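Local coordinates for RagB/SusD domain protein (Flavobacterium johnsoniae, PDB 5J90) that binds chitin as a SusD homolog and probably works at the outer membrane in a chitin-utilisation system, at residues A411-E414 / V415-Q418. Residues are numbered along the deposited sequence; the frame is centred on the assembly and turned at random.
Sequences ATNE and VKLQ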
ATOM      1  N   ALA A 411       9.388   5.389  27.395  1.00 15.49           N
ATOM      2  CA  ALA A 411       8.348   5.733  26.426  1.00 15.70           C
ATOM      3  C   ALA A 411       8.148   4.620  25.397  1.00 14.37           C
ATOM      4  O   ALA A 411       9.037   3.806  25.160  1.00 15.31           O
ATOM      5  CB  ALA A 411       8.683   7.046  25.725  1.00 18.22           C
ATOM      6  N   THR A 412       6.973   4.599  24.776  1.00 13.61           N
ATOM      7  CA  THR A 412       6.718   3.644  23.704  1.00 14.09           C
ATOM      8  C   THR A 412       7.590   3.950  22.493  1.00 12.95           C
ATOM      9  O   THR A 412       8.100   5.062  22.341  1.00 12.13           O
ATOM     10  CB  THR A 412       5.254   3.681  23.234  1.00 13.61           C
ATOM     11  OG1 THR A 412       4.971   4.969  22.678  1.00 14.20           O
ATOM     12  CG2 THR A 412       4.298   3.404  24.391  1.00 18.01           C
ATOM     13  N   ASN A 413       7.750   2.964  21.624  1.00 12.52           N
ATOM     14  CA  ASN A 413       8.478   3.175  20.377  1.00 11.82           C
ATOM     15  C   ASN A 413       7.856   4.278  19.528  1.00 11.50           C
ATOM     16  O   ASN A 413       8.579   5.044  18.885  1.00 10.95           O
ATOM     17  CB  ASN A 413       8.590   1.875  19.576  1.00 14.21           C
ATOM     18  CG  ASN A 413       9.582   0.903  20.187  1.00 16.99           C
ATOM     19  OD1 ASN A 413      10.494   1.304  20.908  1.00 19.22           O
ATOM     20  ND2 ASN A 413       9.408  -0.380  19.900  1.00 22.61           N
ATOM     21  N   GLU A 414       6.529   4.362  19.515  1.00 10.17           N
ATOM     22  CA  GLU A 414       5.857   5.436  18.782  1.00  9.85           C
ATOM     23  C   GLU A 414       6.193   6.819  19.329  1.00 10.97           C
ATOM     24  O   GLU A 414       6.432   7.746  18.553  1.00 11.18           O
ATOM     25  CB  GLU A 414       4.343   5.236  18.733  1.00 11.65           C
ATOM     26  CG  GLU A 414       3.897   4.105  17.803  1.00 12.25           C
ATOM     27  CD  GLU A 414       4.074   4.398  16.311  1.00 13.28           C
ATOM     28  OE1 GLU A 414       4.450   5.530  15.921  1.00 12.21           O
ATOM     29  OE2 GLU A 414       3.826   3.470  15.518  1.00 13.79           O
ATOM     30  N   VAL A 415       6.221   6.972  20.653  1.00 11.13           N
ATOM     31  CA  VAL A 415       6.551   8.268  21.234  1.00 10.80           C
ATOM     32  C   VAL A 415       8.025   8.605  20.990  1.00  9.88           C
ATOM     33  O   VAL A 415       8.349   9.752  20.662  1.00 11.12           O
ATOM     34  CB  VAL A 415       6.174   8.347  22.734  1.00 11.90           C
ATOM     35  CG1 VAL A 415       6.877   9.529  23.409  1.00 13.86           C
ATOM     36  CG2 VAL A 415       4.663   8.470  22.880  1.00 14.03           C
ATOM     37  N   LYS A 416       8.903   7.610  21.109  1.00  9.94           N
ATOM     38  CA  LYS A 416      10.314   7.805  20.791  1.00 10.65           C
ATOM     39  C   LYS A 416      10.486   8.273  19.346  1.00  9.82           C
ATOM     40  O   LYS A 416      11.231   9.224  19.082  1.00 10.41           O
ATOM     41  CB  LYS A 416      11.110   6.523  21.055  1.00 10.69           C
ATOM     42  CG  LYS A 416      11.263   6.195  22.550  1.00 11.95           C
ATOM     43  CD  LYS A 416      11.876   4.823  22.774  1.00 12.85           C
ATOM     44  CE  LYS A 416      12.176   4.613  24.262  1.00 15.01           C
ATOM     45  NZ  LYS A 416      12.780   3.274  24.519  1.00 16.96           N
ATOM     46  N   LEU A 417       9.783   7.616  18.419  1.00  9.67           N
ATOM     47  CA  LEU A 417       9.858   8.003  17.023  1.00  9.55           C
ATOM     48  C   LEU A 417       9.290   9.402  16.820  1.00  9.69           C
ATOM     49  O   LEU A 417       9.859  10.190  16.072  1.00  9.06           O
ATOM     50  CB  LEU A 417       9.135   6.987  16.130  1.00  9.16           C
ATOM     51  CG  LEU A 417       9.238   7.268  14.623  1.00  8.82           C
ATOM     52  CD1 LEU A 417      10.677   7.250  14.158  1.00 10.69           C
ATOM     53  CD2 LEU A 417       8.402   6.254  13.828  1.00  9.99           C
ATOM     54  N   GLN A 418       8.177   9.722  17.479  1.00  8.39           N
ATOM     55  CA  GLN A 418       7.610  11.064  17.382  1.00  9.20           C
ATOM     56  C   GLN A 418       8.615  12.134  17.810  1.00 10.10           C
ATOM     57  O   GLN A 418       8.708  13.190  17.180  1.00 10.16           O
ATOM     58  CB  GLN A 418       6.306  11.166  18.184  1.00 10.65           C
ATOM     59  CG  GLN A 418       5.600  12.503  18.042  1.00 11.54           C
ATOM     60  CD  GLN A 418       4.290  12.563  18.817  1.00 12.25           C
ATOM     61  OE1 GLN A 418       3.963  11.646  19.580  1.00 15.22           O
ATOM     62  NE2 GLN A 418       3.540  13.645  18.635  1.00 13.02           N
TER
HETATM   63  O   HOH W   1      10.604   1.605  23.651  1.00 26.59           O
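A water gathers three groups at the helix start: it lies 2.9 Å from Lys416 NZ, 2.8 Å from Asn413 OD1 and 3.1 Å from Ala411 O, while NZ also donates to the backbone carbonyl of Ala409. The water thus links the lysine to the first turn of helix 413-428, where Thr412 is the N-cap. Thr412 OG1 accepts from Val415 N at 3.1 Å with an N-H...O angle of 160°, giving an acceptor to a first-turn amide that has no helical i-4 carbonyl in range. The hydroxyl owes this aim to a chi1 of 63°, which sets OG1 between the backbone N and the carbonyl carbon. Regular i to i+4 bonds follow: Lys416 N to Thr412 O is nearly straight, and Leu417 N and Gln418 N reach the carbonyls of Asn413 and Glu414. The lysine chain, extended beyond CG, runs back along the backbone, its CG 3.4 Å from Thr412 O and its CE 3.4 Å from Ala411 O. This first turn lies at the surface of the SusD-type, largely helical fold, with Leu417 buried beneath it against Glu341 of helix 332-344. Glu414, bent at chi2, hydrogen-bonds through OE1 to Tyr444 OH and Asn507 ND2, and Gln418 sends its amide NE2 to Asn401 OD1. Just before the cap, Ala411 packs on Val415, where Ala411 CB lies 3.8 Å from Val415 CG1, whereas the other methyl, Val415 CG2, sits 3.5 Å from the capping oxygen Thr412 OG1.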